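Serine/threonine-protein kinase Tel1 (Chaetomium thermophilum, PDB 6SKY) probably acts as a DNA-damage sensor, using ATP to phosphorylate serine and threonine residues of proteins and so activate checkpoint signalling. Local coordinates at residues A[1541-1546]-A[1559-1564]; A[1550-1555]-A[1590-1595]; A[2782-2787]-A[2848-2853]; A[2838-2843]-A[2901-2906]. All blocks are in the same frame, centred on the assembly; numbering follows the deposited sequence.

Along the chain, contact 1 opens at the end of helix 1530-1543 and closes a short loop on the next helix, 1557-1569. Contact 2 starts within that loop, at 1550-1555, and closes only at 1590-1595, so the two cross; the S1559 hydroxyl, hydrogen-bonded to E1553 O, joins them. Both belong to the helical N-terminal part of the modelled chain. The kinase end repeats the crossed order: contact 3 joins the loop after strand 2775-2777 to the loop before helix 2854-2860, and contact 4 joins helices 2832-2843 and 2898-2908. F2784 packs on L2839 and V2906, linking this second pair. The centres of contacts 1 and 3 lie about 68 Å apart.

Contact 1. Residues A[1541-1546]-A[1559-1564]; sequences ENAAHI and SNLLLE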
loop_
_atom_site.group_PDB
_atom_site.type_symbol
_atom_site.label_atom_id
_atom_site.label_comp_id
_atom_site.label_asym_id
_atom_site.label_seq_id
_atom_site.Cartn_x
_atom_site.Cartn_y
_atom_site.Cartn_z
ATOM N N GLU A 1541 -18.457 -65.141 6.548
ATOM C CA GLU A 1541 -17.382 -65.834 7.245
ATOM C C GLU A 1541 -16.944 -65.077 8.490
ATOM O O GLU A 1541 -16.768 -65.676 9.557
ATOM C CB GLU A 1541 -16.204 -66.052 6.302
ATOM C CG GLU A 1541 -14.904 -66.366 7.012
ATOM C CD GLU A 1541 -15.020 -67.524 7.990
ATOM O OE1 GLU A 1541 -15.787 -68.472 7.720
ATOM O OE2 GLU A 1541 -14.341 -67.480 9.036
ATOM N N ASN A 1542 -16.761 -63.761 8.385
ATOM C CA ASN A 1542 -16.332 -63.008 9.553
ATOM C C ASN A 1542 -17.417 -62.979 10.619
ATOM O O ASN A 1542 -17.113 -63.041 11.813
ATOM C CB ASN A 1542 -15.924 -61.596 9.146
ATOM C CG ASN A 1542 -14.724 -61.583 8.226
ATOM O OD1 ASN A 1542 -13.602 -61.823 8.653
ATOM N ND2 ASN A 1542 -14.957 -61.300 6.956
ATOM N N ALA A 1543 -18.689 -62.916 10.214
ATOM C CA ALA A 1543 -19.767 -62.961 11.194
ATOM C C ALA A 1543 -19.824 -64.303 11.905
ATOM O O ALA A 1543 -20.218 -64.366 13.074
ATOM C CB ALA A 1543 -21.105 -62.667 10.520
ATOM N N ALA A 1544 -19.437 -65.380 11.226
ATOM C CA ALA A 1544 -19.488 -66.697 11.845
ATOM C C ALA A 1544 -18.531 -66.856 13.021
ATOM O O ALA A 1544 -18.669 -67.825 13.773
ATOM C CB ALA A 1544 -19.196 -67.771 10.799
ATOM N N HIS A 1545 -17.577 -65.940 13.213
ATOM C CA HIS A 1545 -16.533 -66.128 14.213
ATOM C C HIS A 1545 -16.298 -64.913 15.097
ATOM O O HIS A 1545 -15.277 -64.862 15.790
ATOM C CB HIS A 1545 -15.215 -66.517 13.538
ATOM C CG HIS A 1545 -15.269 -67.831 12.829
ATOM N ND1 HIS A 1545 -15.440 -67.936 11.467
ATOM C CD2 HIS A 1545 -15.188 -69.098 13.298
ATOM C CE1 HIS A 1545 -15.456 -69.212 11.125
ATOM N NE2 HIS A 1545 -15.304 -69.937 12.218
ATOM N N ILE A 1546 -17.204 -63.941 15.105
ATOM C CA ILE A 1546 -17.015 -62.740 15.910
ATOM C C ILE A 1546 -17.149 -63.087 17.382
ATOM O O ILE A 1546 -17.567 -64.193 17.739
ATOM C CB ILE A 1546 -18.010 -61.634 15.524
ATOM C CG1 ILE A 1546 -19.433 -62.179 15.536
ATOM C CG2 ILE A 1546 -17.665 -61.046 14.178
ATOM C CD1 ILE A 1546 -20.459 -61.172 15.125
ATOM N N SER A 1559 -13.247 -56.441 13.350
ATOM C CA SER A 1559 -12.867 -55.276 12.565
ATOM C C SER A 1559 -13.022 -55.530 11.074
ATOM O O SER A 1559 -13.405 -54.624 10.331
ATOM C CB SER A 1559 -11.441 -54.864 12.887
ATOM O OG SER A 1559 -10.528 -55.827 12.415
ATOM N N ASN A 1560 -12.736 -56.750 10.616
ATOM C CA ASN A 1560 -13.002 -57.083 9.220
ATOM C C ASN A 1560 -14.489 -57.003 8.917
ATOM O O ASN A 1560 -14.889 -56.512 7.856
ATOM C CB ASN A 1560 -12.470 -58.474 8.895
ATOM C CG ASN A 1560 -10.970 -58.562 9.005
ATOM O OD1 ASN A 1560 -10.260 -57.595 8.742
ATOM N ND2 ASN A 1560 -10.475 -59.727 9.398
ATOM N N LEU A 1561 -15.327 -57.453 9.848
ATOM C CA LEU A 1561 -16.765 -57.358 9.642
ATOM C C LEU A 1561 -17.228 -55.908 9.620
ATOM O O LEU A 1561 -18.038 -55.527 8.769
ATOM C CB LEU A 1561 -17.498 -58.139 10.725
ATOM C CG LEU A 1561 -19.015 -58.134 10.608
ATOM C CD1 LEU A 1561 -19.432 -58.640 9.251
ATOM C CD2 LEU A 1561 -19.605 -58.983 11.696
ATOM N N LEU A 1562 -16.739 -55.088 10.553
ATOM C CA LEU A 1562 -17.103 -53.676 10.561
ATOM C C LEU A 1562 -16.677 -52.994 9.273
ATOM O O LEU A 1562 -17.439 -52.218 8.690
ATOM C CB LEU A 1562 -16.470 -52.979 11.761
ATOM C CG LEU A 1562 -16.705 -51.477 11.904
ATOM C CD1 LEU A 1562 -18.138 -51.196 12.273
ATOM C CD2 LEU A 1562 -15.773 -50.892 12.929
ATOM N N LEU A 1563 -15.463 -53.277 8.809
ATOM C CA LEU A 1563 -14.983 -52.669 7.578
ATOM C C LEU A 1563 -15.803 -53.125 6.381
ATOM O O LEU A 1563 -16.080 -52.330 5.480
ATOM C CB LEU A 1563 -13.509 -53.002 7.379
ATOM C CG LEU A 1563 -12.692 -51.964 6.618
ATOM C CD1 LEU A 1563 -12.639 -50.667 7.409
ATOM C CD2 LEU A 1563 -11.303 -52.501 6.337
ATOM N N GLU A 1564 -16.214 -54.396 6.358
ATOM C CA GLU A 1564 -17.063 -54.877 5.272
ATOM C C GLU A 1564 -18.418 -54.190 5.282
ATOM O O GLU A 1564 -18.916 -53.781 4.231
ATOM C CB GLU A 1564 -17.241 -56.390 5.370
ATOM C CG GLU A 1564 -16.031 -57.202 4.955
ATOM C CD GLU A 1564 -15.779 -57.160 3.461
ATOM O OE1 GLU A 1564 -16.644 -56.651 2.718
ATOM O OE2 GLU A 1564 -14.712 -57.639 3.025
#
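L1561 is the side chain that spans the gap between the end of helix 1530-1543 and the first turns of helix 1557-1569. L1561 CB faces the CB of N1542 at 4.1 Å, where the two backbones come nearest. From there CG stands anti to the backbone N (chi1 -179°), which carries the branch along the end of the other helix. The methyl CD2 then rests against A1543 and I1546: L1561 CD2 lies 4.0 Å from A1543 CA and 3.8 Å from I1546 CG2. An alanine suits the helix surface here because its small CB lets the leucine tip settle close to the main chain, while the branched I1546 offers its CG2 methyl.

These are consecutive helices of an alpha solenoid, joined by a short connection that begins with a type I turn from A1543 to I1546. The turn swings I1546 round to the same side as A1543. Behind both, L1478, L1481 and R1485 of helix 1470-1487 form the next layer.

Beside the leucine, two asparagines cross at about a right angle. N1542 OD1 approaches N1560 CB at 3.5 Å, and the amide planes are turned 62° apart. The other end of the N1542 amide is engaged within its own helix, with ND2 bonded to S1538 O, which gives the buried ND2 a partner. At the outer side of the turn, H1545 ND1 donates to E1541 O at 3.2 Å, the bond lying in the carbonyl plane and tying the exposed imidazole back onto the helix end.

Contact 2. Residues A[1550-1555]-A[1590-1595]; sequences GNAEKG and GVFNIP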
loop_
_atom_site.group_PDB
_atom_site.type_symbol
_atom_site.label_atom_id
_atom_site.label_comp_id
_atom_site.label_asym_id
_atom_site.label_seq_id
_atom_site.Cartn_x
_atom_site.Cartn_y
_atom_site.Cartn_z
ATOM N N GLY A 1550 -17.092 -55.554 19.652
ATOM C CA GLY A 1550 -16.369 -55.198 18.447
ATOM C C GLY A 1550 -15.136 -54.380 18.773
ATOM O O GLY A 1550 -15.086 -53.681 19.784
ATOM N N ASN A 1551 -14.133 -54.477 17.905
ATOM C CA ASN A 1551 -12.900 -53.723 18.058
ATOM C C ASN A 1551 -12.483 -53.187 16.700
ATOM O O ASN A 1551 -13.102 -53.485 15.676
ATOM C CB ASN A 1551 -11.788 -54.575 18.683
ATOM C CG ASN A 1551 -11.556 -55.867 17.941
ATOM O OD1 ASN A 1551 -11.003 -55.880 16.847
ATOM N ND2 ASN A 1551 -11.966 -56.970 18.544
ATOM N N ALA A 1552 -11.424 -52.384 16.694
ATOM C CA ALA A 1552 -10.915 -51.783 15.470
ATOM C C ALA A 1552 -9.488 -52.209 15.157
ATOM O O ALA A 1552 -8.856 -51.606 14.286
ATOM C CB ALA A 1552 -10.998 -50.261 15.553
ATOM N N GLU A 1553 -8.969 -53.230 15.832
ATOM C CA GLU A 1553 -7.620 -53.693 15.560
ATOM C C GLU A 1553 -7.526 -54.323 14.177
ATOM O O GLU A 1553 -8.507 -54.803 13.612
ATOM C CB GLU A 1553 -7.173 -54.692 16.615
ATOM C CG GLU A 1553 -6.795 -54.050 17.920
ATOM C CD GLU A 1553 -5.777 -54.867 18.678
ATOM O OE1 GLU A 1553 -5.813 -56.111 18.567
ATOM O OE2 GLU A 1553 -4.932 -54.266 19.373
ATOM N N LYS A 1554 -6.318 -54.332 13.634
ATOM C CA LYS A 1554 -6.101 -54.731 12.250
ATOM C C LYS A 1554 -5.887 -56.238 12.190
ATOM O O LYS A 1554 -4.850 -56.742 12.630
ATOM C CB LYS A 1554 -4.911 -53.981 11.661
ATOM C CG LYS A 1554 -4.996 -53.782 10.167
ATOM C CD LYS A 1554 -3.979 -52.763 9.696
ATOM C CE LYS A 1554 -4.279 -52.314 8.275
ATOM N NZ LYS A 1554 -3.325 -51.276 7.799
ATOM N N GLY A 1555 -6.870 -56.956 11.647
ATOM C CA GLY A 1555 -6.754 -58.381 11.416
ATOM C C GLY A 1555 -7.705 -59.248 12.210
ATOM O O GLY A 1555 -7.721 -60.464 11.995
ATOM N N GLY A 1590 -21.825 -51.528 20.133
ATOM C CA GLY A 1590 -22.466 -51.287 21.413
ATOM C C GLY A 1590 -21.467 -51.207 22.548
ATOM O O GLY A 1590 -21.575 -50.344 23.423
ATOM N N VAL A 1591 -20.494 -52.112 22.557
ATOM C CA VAL A 1591 -19.344 -52.060 23.449
ATOM C C VAL A 1591 -18.123 -52.216 22.560
ATOM O O VAL A 1591 -17.938 -53.263 21.929
ATOM C CB VAL A 1591 -19.389 -53.147 24.531
ATOM C CG1 VAL A 1591 -17.988 -53.496 25.007
ATOM C CG2 VAL A 1591 -20.223 -52.676 25.695
ATOM N N PHE A 1592 -17.309 -51.173 22.480
ATOM C CA PHE A 1592 -16.241 -51.089 21.498
ATOM C C PHE A 1592 -14.889 -51.124 22.194
ATOM O O PHE A 1592 -14.788 -51.121 23.421
ATOM C CB PHE A 1592 -16.398 -49.818 20.656
ATOM C CG PHE A 1592 -15.779 -49.904 19.294
ATOM C CD1 PHE A 1592 -16.356 -50.666 18.311
ATOM C CD2 PHE A 1592 -14.635 -49.202 18.993
ATOM C CE1 PHE A 1592 -15.792 -50.738 17.065
ATOM C CE2 PHE A 1592 -14.075 -49.276 17.752
ATOM C CZ PHE A 1592 -14.656 -50.040 16.787
ATOM N N ASN A 1593 -13.837 -51.164 21.384
ATOM C CA ASN A 1593 -12.474 -51.195 21.900
ATOM C C ASN A 1593 -11.593 -50.473 20.887
ATOM O O ASN A 1593 -11.164 -51.072 19.898
ATOM C CB ASN A 1593 -12.015 -52.627 22.126
ATOM C CG ASN A 1593 -10.580 -52.714 22.575
ATOM O OD1 ASN A 1593 -10.293 -52.715 23.769
ATOM N ND2 ASN A 1593 -9.664 -52.796 21.620
ATOM N N ILE A 1594 -11.330 -49.198 21.135
ATOM C CA ILE A 1594 -10.525 -48.402 20.207
ATOM C C ILE A 1594 -9.049 -48.673 20.482
ATOM O O ILE A 1594 -8.628 -48.633 21.646
ATOM C CB ILE A 1594 -10.858 -46.919 20.346
ATOM C CG1 ILE A 1594 -9.899 -46.061 19.531
ATOM C CG2 ILE A 1594 -10.849 -46.491 21.797
ATOM C CD1 ILE A 1594 -10.151 -44.582 19.686
ATOM N N PRO A 1595 -8.250 -48.979 19.460
ATOM C CA PRO A 1595 -6.847 -49.299 19.700
ATOM C C PRO A 1595 -6.118 -48.110 20.288
ATOM O O PRO A 1595 -6.451 -46.947 19.994
ATOM C CB PRO A 1595 -6.318 -49.642 18.301
ATOM C CG PRO A 1595 -7.511 -49.950 17.499
ATOM C CD PRO A 1595 -8.618 -49.125 18.046
#
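Two connecting loops of the helical region run side by side here in the same direction, 3° apart, in a parallel, strand-like pairing, though neither loop forms a regular strand. G1550 N points almost straight at V1591 O in a weak hydrogen bond of 3.3 Å, and A1552 N gives a second weak bond to N1593 O.

The close-packed part lies around the F1592 ring. The bare backbone of G1550 lies against the ring, with F1592 CD1 3.6 Å from G1550 O. N1551 CA sits over one face, displaced toward the rim, and A1552 CB is 3.9 Å from F1592 CZ. Phenylalanine fits because the ring also reaches the neighbouring helix 1627-1644, meeting Y1629 edge-to-face and touching W1632. A1552 is small enough to fill the wedge between this ring and P1595.

The solvent side is looser. V1591 and N1593 are exposed, and the side chain of N1593 adds little beyond its CB, 4.0 Å from N1551 CB. The amide of N1551 turns away, its OD1 bonded to T1556 OG1. Further along, E1553 slides past the proline with its CG 4.2 Å from P1595 CG, and K1554 reaches away to a salt bridge with E1604. On the packed side, the ring of P1595 brings its CD to 3.6 Å from A1552 CB.

Contact 3. Residues A[2782-2787]-A[2848-2853]; sequences VAFEMG and YQWSIS. Residues 2848, 2849, 2850, 2851, 2852, 2853 of segment 2848-2853 come from a tag, linker or insertion.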
loop_
_atom_site.group_PDB
_atom_site.type_symbol
_atom_site.label_atom_id
_atom_site.label_comp_id
_atom_site.label_asym_id
_atom_site.label_seq_id
_atom_site.Cartn_x
_atom_site.Cartn_y
_atom_site.Cartn_z
ATOM N N VAL A 2782 -12.467 -14.191 -33.493
ATOM C CA VAL A 2782 -12.474 -12.736 -33.659
ATOM C C VAL A 2782 -11.961 -12.154 -32.348
ATOM O O VAL A 2782 -12.713 -11.931 -31.410
ATOM C CB VAL A 2782 -13.860 -12.213 -34.023
ATOM C CG1 VAL A 2782 -13.853 -10.722 -34.108
ATOM C CG2 VAL A 2782 -14.311 -12.801 -35.324
ATOM N N ALA A 2783 -10.661 -11.918 -32.276
ATOM C CA ALA A 2783 -10.036 -11.404 -31.075
ATOM C C ALA A 2783 -9.259 -10.149 -31.422
ATOM O O ALA A 2783 -9.282 -9.680 -32.556
ATOM C CB ALA A 2783 -9.125 -12.451 -30.433
ATOM N N PHE A 2784 -8.572 -9.600 -30.426
ATOM C CA PHE A 2784 -7.708 -8.434 -30.601
ATOM C C PHE A 2784 -8.433 -7.293 -31.299
ATOM O O PHE A 2784 -7.898 -6.637 -32.190
ATOM C CB PHE A 2784 -6.434 -8.813 -31.341
ATOM C CG PHE A 2784 -5.645 -9.856 -30.642
ATOM C CD1 PHE A 2784 -5.066 -9.591 -29.428
ATOM C CD2 PHE A 2784 -5.505 -11.110 -31.179
ATOM C CE1 PHE A 2784 -4.354 -10.550 -28.773
ATOM C CE2 PHE A 2784 -4.795 -12.070 -30.527
ATOM C CZ PHE A 2784 -4.219 -11.793 -29.323
ATOM N N GLU A 2785 -9.672 -7.065 -30.884
ATOM C CA GLU A 2785 -10.495 -5.936 -31.300
ATOM C C GLU A 2785 -10.836 -5.957 -32.780
ATOM O O GLU A 2785 -11.203 -4.928 -33.340
ATOM C CB GLU A 2785 -9.832 -4.607 -30.944
ATOM C CG GLU A 2785 -9.224 -4.552 -29.569
ATOM C CD GLU A 2785 -10.205 -4.133 -28.516
ATOM O OE1 GLU A 2785 -11.402 -4.434 -28.668
ATOM O OE2 GLU A 2785 -9.784 -3.491 -27.533
ATOM N N MET A 2786 -10.744 -7.113 -33.437
ATOM C CA MET A 2786 -11.156 -7.212 -34.831
ATOM C C MET A 2786 -12.631 -6.920 -35.029
ATOM O O MET A 2786 -13.065 -6.782 -36.174
ATOM C CB MET A 2786 -10.875 -8.604 -35.385
ATOM C CG MET A 2786 -9.430 -8.985 -35.509
ATOM S SD MET A 2786 -9.273 -10.717 -35.979
ATOM C CE MET A 2786 -7.720 -11.137 -35.205
ATOM N N GLY A 2787 -13.408 -6.840 -33.957
ATOM C CA GLY A 2787 -14.845 -6.733 -34.053
ATOM C C GLY A 2787 -15.366 -5.321 -34.137
ATOM O O GLY A 2787 -16.510 -5.111 -34.541
ATOM N N TYR A 2848 -0.849 -17.115 -38.540
ATOM C CA TYR A 2848 -1.899 -16.434 -37.799
ATOM C C TYR A 2848 -2.144 -15.067 -38.419
ATOM O O TYR A 2848 -1.206 -14.294 -38.610
ATOM C CB TYR A 2848 -1.528 -16.298 -36.323
ATOM C CG TYR A 2848 -2.648 -15.733 -35.496
ATOM C CD1 TYR A 2848 -3.767 -16.488 -35.211
ATOM C CD2 TYR A 2848 -2.598 -14.443 -35.018
ATOM C CE1 TYR A 2848 -4.792 -15.976 -34.476
ATOM C CE2 TYR A 2848 -3.621 -13.923 -34.284
ATOM C CZ TYR A 2848 -4.714 -14.691 -34.017
ATOM O OH TYR A 2848 -5.740 -14.169 -33.278
ATOM N N GLN A 2849 -3.399 -14.779 -38.743
ATOM C CA GLN A 2849 -3.768 -13.516 -39.366
ATOM C C GLN A 2849 -4.197 -12.522 -38.299
ATOM O O GLN A 2849 -5.028 -12.841 -37.447
ATOM C CB GLN A 2849 -4.904 -13.711 -40.369
ATOM C CG GLN A 2849 -4.812 -14.969 -41.199
ATOM C CD GLN A 2849 -3.677 -14.934 -42.195
ATOM O OE1 GLN A 2849 -3.153 -15.973 -42.591
ATOM N NE2 GLN A 2849 -3.295 -13.736 -42.615
ATOM N N TRP A 2850 -3.647 -11.318 -38.357
ATOM C CA TRP A 2850 -3.945 -10.298 -37.365
ATOM C C TRP A 2850 -5.022 -9.331 -37.813
ATOM O O TRP A 2850 -5.307 -8.369 -37.101
ATOM C CB TRP A 2850 -2.681 -9.533 -37.006
ATOM C CG TRP A 2850 -1.735 -10.348 -36.249
ATOM C CD1 TRP A 2850 -0.784 -11.162 -36.753
ATOM C CD2 TRP A 2850 -1.646 -10.449 -34.833
ATOM N NE1 TRP A 2850 -0.093 -11.763 -35.741
ATOM C CE2 TRP A 2850 -0.606 -11.337 -34.547
ATOM C CE3 TRP A 2850 -2.343 -9.869 -33.778
ATOM C CZ2 TRP A 2850 -0.245 -11.661 -33.252
ATOM C CZ3 TRP A 2850 -1.981 -10.187 -32.502
ATOM C CH2 TRP A 2850 -0.948 -11.075 -32.245
ATOM N N SER A 2851 -5.618 -9.557 -38.971
ATOM C CA SER A 2851 -6.809 -8.851 -39.388
ATOM C C SER A 2851 -7.858 -9.881 -39.754
ATOM O O SER A 2851 -7.602 -11.085 -39.763
ATOM C CB SER A 2851 -6.536 -7.918 -40.568
ATOM O OG SER A 2851 -7.748 -7.427 -41.105
ATOM N N ILE A 2852 -9.052 -9.403 -40.061
ATOM C CA ILE A 2852 -10.184 -10.269 -40.345
ATOM C C ILE A 2852 -10.476 -10.152 -41.835
ATOM O O ILE A 2852 -10.877 -9.089 -42.324
ATOM C CB ILE A 2852 -11.394 -9.912 -39.470
ATOM C CG1 ILE A 2852 -12.610 -10.756 -39.828
ATOM C CG2 ILE A 2852 -11.692 -8.423 -39.514
ATOM C CD1 ILE A 2852 -13.734 -10.589 -38.846
ATOM N N SER A 2853 -10.240 -11.240 -42.563
ATOM C CA SER A 2853 -10.325 -11.202 -44.015
ATOM C C SER A 2853 -11.773 -11.005 -44.454
ATOM O O SER A 2853 -12.688 -11.543 -43.826
ATOM C CB SER A 2853 -9.771 -12.492 -44.612
ATOM O OG SER A 2853 -8.476 -12.765 -44.109
#
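The start of the kinase activation loop, just beyond the magnesium ligand D2779, packs here against 2848-2853, a segment that comes from an insertion into the natural sequence. A type I' turn from A2783 to M2786, closed by the bond M2786 N to A2783 O at 3.1 Å, presents F2784 and M2786 on the contacting side. The F2784 ring is met from two directions. W2850 CZ3 lies 3.8 Å above one face, toward the rim, with the ring planes at an oblique 40°, whereas Y2848 OH comes in at the edge, 3.6 Å from F2784 CE2. M2786 suits the irregular surface beside them: its extended, flexible thioether puts CE 3.9 Å from Q2849 O and SD 4.2 Å from I2852 CB. V2782 adds its CG2 at 4.2 Å from I2852 CD1, and its side chain lies about 10 Å from the bound magnesium. No hydrogen bond joins the segments, so apolar packing carries the contact. The contact is set among several helices: on the turn, F2784 touches L2839 of helix 2832-2843; on 2848-2853, Y2848 reaches I2621 and M2622 of helix 2616-2632, W2850 rests on A2902 of helix 2898-2908, and I2852 packs on M2857 of helix 2854-2860.

Contact 4. Residues A[2838-2843]-A[2901-2906]; sequences ILDSLR and RAIEVV
I2903 carries this contact with the tip of its side chain. The methyl I2903 CD1 lies over the centre of the R2843 guanidinium, 3.6 Å above the plane, and 4.1 Å from L2839 CB. One turn on from I2903, V2906 CG1 meets L2839 CD1 tip to tip at 3.6 Å. Branched aliphatic residues suit this seam, offering compact methyls to the neighbouring helix.

Helices 2832-2843 and 2898-2908 form an antiparallel pair, their local axes 175° apart and 11.0 Å at closest approach. The second probably belongs to the regulatory region that in ATM-type kinases lies near the C-terminal FATC domain, so the pair ties it to the kinase C-lobe.

Around the methyl, charge fixes the arginine. The R2843 chain bends at chi3 (-62°), and R2843 NH1 makes a salt bridge to the syn lone pair of D2840 OD1 at 3.1 Å, nearly in the guanidinium plane; NH2 forms another with D2900. Arginine thus serves both as a flat cover and as a charged link between the helices. Farther out, S2841 OG donates to I2838 O at 2.7 Å, while L2842 packs on I2621 and V2625 of helix 2616-2632, and I2838 touches L2396 of helix 2394-2404.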
loop_
_atom_site.group_PDB
_atom_site.type_symbol
_atom_site.label_atom_id
_atom_site.label_comp_id
_atom_site.label_asym_id
_atom_site.label_seq_id
_atom_site.Cartn_x
_atom_site.Cartn_y
_atom_site.Cartn_z
ATOM N N ILE A 2838 3.244 -15.203 -24.055
ATOM C CA ILE A 2838 2.303 -15.971 -24.867
ATOM C C ILE A 2838 2.012 -15.252 -26.179
ATOM O O ILE A 2838 2.049 -15.852 -27.261
ATOM C CB ILE A 2838 1.014 -16.243 -24.075
ATOM C CG1 ILE A 2838 1.313 -17.118 -22.870
ATOM C CG2 ILE A 2838 -0.007 -16.913 -24.941
ATOM C CD1 ILE A 2838 0.158 -17.255 -21.946
ATOM N N LEU A 2839 1.730 -13.953 -26.114
ATOM C CA LEU A 2839 1.439 -13.234 -27.348
ATOM C C LEU A 2839 2.670 -13.106 -28.235
ATOM O O LEU A 2839 2.545 -13.045 -29.461
ATOM C CB LEU A 2839 0.867 -11.857 -27.039
ATOM C CG LEU A 2839 -0.414 -11.801 -26.216
ATOM C CD1 LEU A 2839 -0.916 -10.392 -26.180
ATOM C CD2 LEU A 2839 -1.461 -12.714 -26.785
ATOM N N ASP A 2840 3.864 -13.073 -27.648
ATOM C CA ASP A 2840 5.078 -13.058 -28.451
ATOM C C ASP A 2840 5.265 -14.375 -29.181
ATOM O O ASP A 2840 5.641 -14.388 -30.355
ATOM C CB ASP A 2840 6.287 -12.760 -27.575
ATOM C CG ASP A 2840 6.458 -11.284 -27.308
ATOM O OD1 ASP A 2840 5.775 -10.480 -27.973
ATOM O OD2 ASP A 2840 7.274 -10.922 -26.434
ATOM N N SER A 2841 5.025 -15.494 -28.503
ATOM C CA SER A 2841 5.012 -16.769 -29.206
ATOM C C SER A 2841 4.005 -16.754 -30.337
ATOM O O SER A 2841 4.219 -17.386 -31.373
ATOM C CB SER A 2841 4.688 -17.904 -28.246
ATOM O OG SER A 2841 3.289 -18.045 -28.107
ATOM N N LEU A 2842 2.895 -16.051 -30.151
ATOM C CA LEU A 2842 1.937 -15.880 -31.239
ATOM C C LEU A 2842 2.496 -15.020 -32.362
ATOM O O LEU A 2842 2.062 -15.145 -33.508
ATOM C CB LEU A 2842 0.656 -15.253 -30.699
ATOM C CG LEU A 2842 -0.600 -15.508 -31.499
ATOM C CD1 LEU A 2842 -0.720 -16.982 -31.629
ATOM C CD2 LEU A 2842 -1.777 -14.947 -30.771
ATOM N N ARG A 2843 3.434 -14.125 -32.054
ATOM C CA ARG A 2843 3.950 -13.205 -33.060
ATOM C C ARG A 2843 4.860 -13.888 -34.070
ATOM O O ARG A 2843 5.003 -13.397 -35.192
ATOM C CB ARG A 2843 4.698 -12.065 -32.379
ATOM C CG ARG A 2843 4.833 -10.825 -33.215
ATOM C CD ARG A 2843 6.074 -10.048 -32.826
ATOM N NE ARG A 2843 6.045 -9.579 -31.448
ATOM C CZ ARG A 2843 5.602 -8.382 -31.081
ATOM N NH1 ARG A 2843 5.613 -8.029 -29.805
ATOM N NH2 ARG A 2843 5.146 -7.538 -31.990
ATOM N N ARG A 2901 0.580 -3.421 -32.979
ATOM C CA ARG A 2901 -0.552 -2.641 -32.495
ATOM C C ARG A 2901 -1.421 -3.456 -31.549
ATOM O O ARG A 2901 -1.806 -2.979 -30.478
ATOM C CB ARG A 2901 -1.378 -2.137 -33.670
ATOM C CG ARG A 2901 -0.669 -1.127 -34.519
ATOM C CD ARG A 2901 -1.503 -0.765 -35.721
ATOM N NE ARG A 2901 -0.801 0.156 -36.606
ATOM C CZ ARG A 2901 -1.229 0.496 -37.815
ATOM N NH1 ARG A 2901 -0.527 1.343 -38.557
ATOM N NH2 ARG A 2901 -2.357 -0.017 -38.287
ATOM N N ALA A 2902 -1.740 -4.694 -31.929
ATOM C CA ALA A 2902 -2.593 -5.524 -31.089
ATOM C C ALA A 2902 -1.941 -5.814 -29.747
ATOM O O ALA A 2902 -2.591 -5.718 -28.700
ATOM C CB ALA A 2902 -2.928 -6.821 -31.810
ATOM N N ILE A 2903 -0.657 -6.166 -29.751
ATOM C CA ILE A 2903 0.008 -6.504 -28.501
ATOM C C ILE A 2903 0.214 -5.265 -27.646
ATOM O O ILE A 2903 0.222 -5.346 -26.417
ATOM C CB ILE A 2903 1.322 -7.239 -28.804
ATOM C CG1 ILE A 2903 1.020 -8.532 -29.548
ATOM C CG2 ILE A 2903 2.064 -7.564 -27.545
ATOM C CD1 ILE A 2903 2.228 -9.321 -29.905
ATOM N N GLU A 2904 0.309 -4.091 -28.265
ATOM C CA GLU A 2904 0.421 -2.858 -27.497
ATOM C C GLU A 2904 -0.900 -2.496 -26.834
ATOM O O GLU A 2904 -0.923 -2.038 -25.687
ATOM C CB GLU A 2904 0.896 -1.739 -28.415
ATOM C CG GLU A 2904 1.228 -0.448 -27.725
ATOM C CD GLU A 2904 1.653 0.628 -28.707
ATOM O OE1 GLU A 2904 1.674 0.349 -29.926
ATOM O OE2 GLU A 2904 1.964 1.756 -28.263
ATOM N N VAL A 2905 -2.013 -2.704 -27.538
ATOM C CA VAL A 2905 -3.326 -2.518 -26.927
ATOM C C VAL A 2905 -3.503 -3.464 -25.746
ATOM O O VAL A 2905 -3.956 -3.063 -24.667
ATOM C CB VAL A 2905 -4.432 -2.713 -27.972
ATOM C CG1 VAL A 2905 -5.769 -2.692 -27.313
ATOM C CG2 VAL A 2905 -4.360 -1.632 -29.004
ATOM N N VAL A 2906 -3.152 -4.735 -25.931
ATOM C CA VAL A 2906 -3.239 -5.689 -24.830
ATOM C C VAL A 2906 -2.367 -5.245 -23.666
ATOM O O VAL A 2906 -2.753 -5.366 -22.502
ATOM C CB VAL A 2906 -2.856 -7.100 -25.305
ATOM C CG1 VAL A 2906 -2.681 -8.016 -24.126
ATOM C CG2 VAL A 2906 -3.903 -7.642 -26.226
#